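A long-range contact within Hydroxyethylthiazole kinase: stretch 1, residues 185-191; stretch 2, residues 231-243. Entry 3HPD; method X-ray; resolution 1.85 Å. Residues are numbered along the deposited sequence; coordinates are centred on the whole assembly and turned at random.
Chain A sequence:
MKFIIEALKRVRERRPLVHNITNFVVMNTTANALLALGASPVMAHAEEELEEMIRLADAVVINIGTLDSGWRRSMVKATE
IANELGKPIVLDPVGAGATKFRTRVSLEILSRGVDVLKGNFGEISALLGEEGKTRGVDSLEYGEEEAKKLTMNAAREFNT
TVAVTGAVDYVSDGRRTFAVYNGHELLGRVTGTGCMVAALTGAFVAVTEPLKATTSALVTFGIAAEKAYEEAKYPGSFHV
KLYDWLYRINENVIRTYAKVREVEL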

ATOM      1  N   GLU A 185       7.392  14.027  17.261  1.00 13.10           N
ATOM      2  CA  GLU A 185       7.891  14.538  15.992  1.00 14.49           C
ATOM      3  C   GLU A 185       8.274  13.500  14.946  1.00 12.94           C
ATOM      4  O   GLU A 185       8.285  13.810  13.758  1.00 13.06           O
ATOM      5  CB  GLU A 185       9.081  15.476  16.229  1.00 18.31           C
ATOM      6  CG  GLU A 185      10.161  14.924  17.128  1.00 24.35           C
ATOM      7  CD  GLU A 185      11.376  15.833  17.196  1.00 31.44           C
ATOM      8  OE1 GLU A 185      11.191  17.069  17.244  1.00 33.10           O
ATOM      9  OE2 GLU A 185      12.513  15.312  17.210  1.00 34.50           O
ATOM     10  N   LEU A 186       8.584  12.274  15.361  1.00 12.70           N
ATOM     11  CA  LEU A 186       8.967  11.264  14.376  1.00 11.56           C
ATOM     12  C   LEU A 186       7.811  10.934  13.431  1.00 11.60           C
ATOM     13  O   LEU A 186       8.016  10.328  12.380  1.00 10.73           O
ATOM     14  CB  LEU A 186       9.477   9.989  15.062  1.00 12.14           C
ATOM     15  CG  LEU A 186      10.198   9.000  14.133  1.00 12.02           C
ATOM     16  CD1 LEU A 186      11.367   9.701  13.446  1.00 12.15           C
ATOM     17  CD2 LEU A 186      10.694   7.806  14.927  1.00 12.09           C
ATOM     18  N   LEU A 187       6.597  11.334  13.804  1.00 11.74           N
ATOM     19  CA  LEU A 187       5.439  11.097  12.952  1.00 12.00           C
ATOM     20  C   LEU A 187       5.693  11.782  11.616  1.00 12.46           C
ATOM     21  O   LEU A 187       5.129  11.399  10.592  1.00 12.48           O
ATOM     22  CB  LEU A 187       4.161  11.667  13.582  1.00 10.88           C
ATOM     23  CG  LEU A 187       3.507  10.864  14.711  1.00 10.98           C
ATOM     24  CD1 LEU A 187       2.310  11.634  15.254  1.00 10.27           C
ATOM     25  CD2 LEU A 187       3.062   9.495  14.194  1.00  9.86           C
ATOM     26  N   GLY A 188       6.548  12.803  11.635  1.00 12.58           N
ATOM     27  CA  GLY A 188       6.864  13.519  10.415  1.00 13.16           C
ATOM     28  C   GLY A 188       7.636  12.677   9.414  1.00 12.81           C
ATOM     29  O   GLY A 188       7.764  13.058   8.246  1.00 13.89           O
ATOM     30  N   ARG A 189       8.151  11.533   9.858  1.00 10.91           N
ATOM     31  CA  ARG A 189       8.915  10.653   8.977  1.00 11.35           C
ATOM     32  C   ARG A 189       8.132   9.420   8.538  1.00 10.86           C
ATOM     33  O   ARG A 189       8.695   8.485   7.966  1.00 12.29           O
ATOM     34  CB  ARG A 189      10.222  10.220   9.651  1.00 12.79           C
ATOM     35  CG  ARG A 189      11.150  11.371  10.003  1.00 13.62           C
ATOM     36  CD  ARG A 189      11.377  12.309   8.821  1.00 18.51           C
ATOM     37  NE  ARG A 189      12.436  13.270   9.108  1.00 22.63           N
ATOM     38  CZ  ARG A 189      13.709  13.112   8.756  1.00 23.35           C
ATOM     39  NH1 ARG A 189      14.087  12.031   8.087  1.00 23.09           N
ATOM     40  NH2 ARG A 189      14.607  14.027   9.096  1.00 22.25           N
ATOM     41  N   VAL A 190       6.833   9.418   8.815  1.00 10.44           N
ATOM     42  CA  VAL A 190       5.967   8.316   8.413  1.00 11.34           C
ATOM     43  C   VAL A 190       4.854   8.967   7.596  1.00 11.86           C
ATOM     44  O   VAL A 190       4.203   9.897   8.059  1.00 12.30           O
ATOM     45  CB  VAL A 190       5.373   7.586   9.633  1.00 11.68           C
ATOM     46  CG1 VAL A 190       4.502   6.416   9.174  1.00 12.93           C
ATOM     47  CG2 VAL A 190       6.500   7.076  10.525  1.00 11.23           C
ATOM     48  N   THR A 191       4.634   8.486   6.380  1.00 11.31           N
ATOM     49  CA  THR A 191       3.623   9.093   5.529  1.00 10.86           C
ATOM     50  C   THR A 191       2.178   8.771   5.902  1.00 12.11           C
ATOM     51  O   THR A 191       1.861   7.666   6.354  1.00 12.03           O
ATOM     52  CB  THR A 191       3.856   8.722   4.045  1.00 13.14           C
ATOM     53  OG1 THR A 191       3.083   9.597   3.211  1.00 13.39           O
ATOM     54  CG2 THR A 191       3.448   7.276   3.777  1.00  9.78           C
ATOM     55  N   GLU A 231       9.645   2.542  22.173  1.00 12.04           N
ATOM     56  CA  GLU A 231      10.125   1.241  21.714  1.00 14.82           C
ATOM     57  C   GLU A 231      10.928   1.250  20.413  1.00 14.27           C
ATOM     58  O   GLU A 231      11.704   0.328  20.164  1.00 13.92           O
ATOM     59  CB  GLU A 231       8.949   0.286  21.522  1.00 16.20           C
ATOM     60  CG  GLU A 231       8.315  -0.232  22.791  1.00 20.23           C
ATOM     61  CD  GLU A 231       7.359  -1.372  22.505  1.00 23.61           C
ATOM     62  OE1 GLU A 231       6.200  -1.111  22.113  1.00 22.49           O
ATOM     63  OE2 GLU A 231       7.779  -2.537  22.653  1.00 29.31           O
ATOM     64  N   ALA A 232      10.735   2.273  19.586  1.00 14.24           N
ATOM     65  CA  ALA A 232      11.419   2.355  18.295  1.00 14.34           C
ATOM     66  C   ALA A 232      11.761   3.797  17.931  1.00 13.43           C
ATOM     67  O   ALA A 232      10.873   4.621  17.726  1.00 14.44           O
ATOM     68  CB  ALA A 232      10.537   1.735  17.215  1.00 14.04           C
ATOM     69  N   LYS A 233      13.056   4.082  17.827  1.00 13.17           N
ATOM     70  CA  LYS A 233      13.552   5.424  17.531  1.00 13.33           C
ATOM     71  C   LYS A 233      13.728   5.756  16.051  1.00 12.78           C
ATOM     72  O   LYS A 233      14.076   6.889  15.708  1.00 10.93           O
ATOM     73  CB  LYS A 233      14.895   5.633  18.232  1.00 15.58           C
ATOM     74  CG  LYS A 233      14.904   5.271  19.710  1.00 18.10           C
ATOM     75  CD  LYS A 233      14.092   6.255  20.526  1.00 17.94           C
ATOM     76  CE  LYS A 233      14.084   5.882  22.001  1.00 17.18           C
ATOM     77  NZ  LYS A 233      13.434   4.561  22.231  1.00 17.96           N
ATOM     78  N   TYR A 234      13.493   4.781  15.179  1.00 10.94           N
ATOM     79  CA  TYR A 234      13.669   4.989  13.742  1.00 11.43           C
ATOM     80  C   TYR A 234      12.359   4.758  12.985  1.00 10.54           C
ATOM     81  O   TYR A 234      11.551   3.923  13.381  1.00  9.98           O
ATOM     82  CB  TYR A 234      14.788   4.070  13.261  1.00 11.61           C
ATOM     83  CG  TYR A 234      15.970   4.125  14.207  1.00 14.33           C
ATOM     84  CD1 TYR A 234      16.704   5.303  14.373  1.00 13.93           C
ATOM     85  CD2 TYR A 234      16.319   3.019  14.983  1.00 14.55           C
ATOM     86  CE1 TYR A 234      17.757   5.376  15.294  1.00 15.68           C
ATOM     87  CE2 TYR A 234      17.367   3.083  15.904  1.00 17.11           C
ATOM     88  CZ  TYR A 234      18.078   4.260  16.052  1.00 16.92           C
ATOM     89  OH  TYR A 234      19.115   4.318  16.960  1.00 20.17           O
ATOM     90  N   PRO A 235      12.147   5.493  11.875  1.00 11.94           N
ATOM     91  CA  PRO A 235      10.958   5.457  11.010  1.00 11.70           C
ATOM     92  C   PRO A 235      10.276   4.132  10.683  1.00 12.05           C
ATOM     93  O   PRO A 235       9.052   4.031  10.783  1.00 11.25           O
ATOM     94  CB  PRO A 235      11.422   6.186   9.749  1.00 12.53           C
ATOM     95  CG  PRO A 235      12.425   7.147  10.264  1.00 12.10           C
ATOM     96  CD  PRO A 235      13.208   6.293  11.236  1.00 10.46           C
ATOM     97  N   GLY A 236      11.047   3.130  10.269  1.00 10.78           N
ATOM     98  CA  GLY A 236      10.455   1.847   9.929  1.00  9.43           C
ATOM     99  C   GLY A 236       9.860   1.122  11.123  1.00  9.40           C
ATOM    100  O   GLY A 236       8.681   0.755  11.123  1.00  9.41           O
ATOM    101  N   SER A 237      10.677   0.910  12.150  1.00 10.21           N
ATOM    102  CA  SER A 237      10.226   0.227  13.360  1.00 11.09           C
ATOM    103  C   SER A 237       9.178   1.052  14.103  1.00  9.89           C
ATOM    104  O   SER A 237       8.265   0.500  14.717  1.00 10.10           O
ATOM    105  CB  SER A 237      11.418  -0.047  14.282  1.00 12.10           C
ATOM    106  OG  SER A 237      12.364  -0.883  13.636  1.00 13.88           O
ATOM    107  N   PHE A 238       9.318   2.372  14.049  1.00  8.95           N
ATOM    108  CA  PHE A 238       8.376   3.277  14.704  1.00  9.12           C
ATOM    109  C   PHE A 238       6.990   3.124  14.072  1.00  9.70           C
ATOM    110  O   PHE A 238       5.979   3.064  14.775  1.00  9.26           O
ATOM    111  CB  PHE A 238       8.878   4.720  14.563  1.00 10.10           C
ATOM    112  CG  PHE A 238       7.889   5.770  14.997  1.00  9.48           C
ATOM    113  CD1 PHE A 238       7.579   5.952  16.343  1.00 11.59           C
ATOM    114  CD2 PHE A 238       7.300   6.609  14.055  1.00 10.15           C
ATOM    115  CE1 PHE A 238       6.695   6.963  16.745  1.00  8.29           C
ATOM    116  CE2 PHE A 238       6.417   7.620  14.441  1.00  9.95           C
ATOM    117  CZ  PHE A 238       6.113   7.798  15.791  1.00 11.00           C
ATOM    118  N   HIS A 239       6.951   3.055  12.744  1.00  9.44           N
ATOM    119  CA  HIS A 239       5.691   2.900  12.013  1.00  9.47           C
ATOM    120  C   HIS A 239       4.964   1.636  12.478  1.00  9.56           C
ATOM    121  O   HIS A 239       3.761   1.660  12.743  1.00 10.59           O
ATOM    122  CB  HIS A 239       5.969   2.810  10.505  1.00 10.35           C
ATOM    123  CG  HIS A 239       4.736   2.691   9.661  1.00 11.48           C
ATOM    124  ND1 HIS A 239       4.782   2.374   8.320  1.00 12.34           N
ATOM    125  CD2 HIS A 239       3.424   2.852   9.962  1.00 13.48           C
ATOM    126  CE1 HIS A 239       3.554   2.343   7.833  1.00 13.12           C
ATOM    127  NE2 HIS A 239       2.711   2.630   8.811  1.00 14.03           N
ATOM    128  N   VAL A 240       5.705   0.537  12.577  1.00  8.14           N
ATOM    129  CA  VAL A 240       5.144  -0.740  13.005  1.00  9.45           C
ATOM    130  C   VAL A 240       4.539  -0.653  14.410  1.00 10.29           C
ATOM    131  O   VAL A 240       3.448  -1.172  14.667  1.00  9.54           O
ATOM    132  CB  VAL A 240       6.227  -1.856  12.999  1.00 10.81           C
ATOM    133  CG1 VAL A 240       5.676  -3.126  13.629  1.00 10.64           C
ATOM    134  CG2 VAL A 240       6.684  -2.138  11.573  1.00  9.23           C
ATOM    135  N   LYS A 241       5.250   0.008  15.314  1.00  7.57           N
ATOM    136  CA  LYS A 241       4.791   0.144  16.692  1.00  8.91           C
ATOM    137  C   LYS A 241       3.540   1.002  16.857  1.00  8.69           C
ATOM    138  O   LYS A 241       2.870   0.927  17.888  1.00  9.05           O
ATOM    139  CB  LYS A 241       5.919   0.696  17.565  1.00 12.42           C
ATOM    140  CG  LYS A 241       7.101  -0.253  17.717  1.00 14.61           C
ATOM    141  CD  LYS A 241       6.732  -1.471  18.562  1.00 20.22           C
ATOM    142  CE  LYS A 241       7.933  -2.383  18.777  1.00 22.25           C
ATOM    143  NZ  LYS A 241       7.664  -3.446  19.784  1.00 24.30           N
ATOM    144  N   LEU A 242       3.216   1.819  15.859  1.00 10.23           N
ATOM    145  CA  LEU A 242       2.013   2.643  15.950  1.00  8.80           C
ATOM    146  C   LEU A 242       0.782   1.738  16.037  1.00 10.82           C
ATOM    147  O   LEU A 242      -0.117   1.969  16.847  1.00  9.55           O
ATOM    148  CB  LEU A 242       1.894   3.574  14.736  1.00 10.52           C
ATOM    149  CG  LEU A 242       2.933   4.703  14.636  1.00 10.65           C
ATOM    150  CD1 LEU A 242       2.717   5.492  13.344  1.00 11.66           C
ATOM    151  CD2 LEU A 242       2.813   5.620  15.851  1.00 11.92           C
ATOM    152  N   TYR A 243       0.751   0.701  15.204  1.00  9.95           N
ATOM    153  CA  TYR A 243      -0.367  -0.241  15.197  1.00 10.27           C
ATOM    154  C   TYR A 243      -0.400  -1.022  16.499  1.00 11.27           C
ATOM    155  O   TYR A 243      -1.472  -1.293  17.040  1.00 10.71           O
ATOM    156  CB  TYR A 243      -0.226  -1.216  14.030  1.00 11.06           C
ATOM    157  CG  TYR A 243      -0.102  -0.516  12.703  1.00  9.22           C
ATOM    158  CD1 TYR A 243      -1.214   0.074  12.098  1.00  9.38           C
ATOM    159  CD2 TYR A 243       1.135  -0.400  12.072  1.00  9.25           C
ATOM    160  CE1 TYR A 243      -1.096   0.767  10.896  1.00  8.85           C
ATOM    161  CE2 TYR A 243       1.265   0.293  10.863  1.00 10.30           C
ATOM    162  CZ  TYR A 243       0.145   0.872  10.284  1.00  9.10           C
ATOM    163  OH  TYR A 243       0.259   1.541   9.083  1.00  9.68           O
TER

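What joins the two stretches? No hydrogen bond or salt bridge crosses between them; apolar packing does the work, burying 420 Å² counted over both sides. The short 3-10 segment and the loop after it lie against the start of the helix, with the CA atoms of Arg189 and Pro235, 5.9 Å apart, the nearest such pair.

How does Leu186 reach the helix? Its CA-to-CB bond points toward it, and chi1 t with chi2 p lays CD2 over one face of the Phe238 ring, 3.9 Å from the centroid and 3.5 Å from Phe238 CG. Its other methyl, CD1, lies 4.2 Å from Pro235 CG. A branched, wholly apolar side chain suits this buried site.

Why does Val190 fit so well? With chi1 t, its two methyls serve different rings: CG2 meets the edge of Phe238, 3.6 Å from CD2, while CG1 sits over a face of His239, 3.9 Å from the centroid. His239 can offer that face while its NE2 hydrogen-bonds Tyr243 OH at 2.7 Å.

What do Leu187 and Arg189 add? Leu187 starts sideways, but its m,t rotamer brings CD2 to 3.8 Å from Phe238 CZ and 4.1 Å from Leu242 CD1. Arg189 packs its CB 3.8 Å from Pro235 CG, then leads its charged end away, so that, of its side chain, only aliphatic carbon comes near the proline.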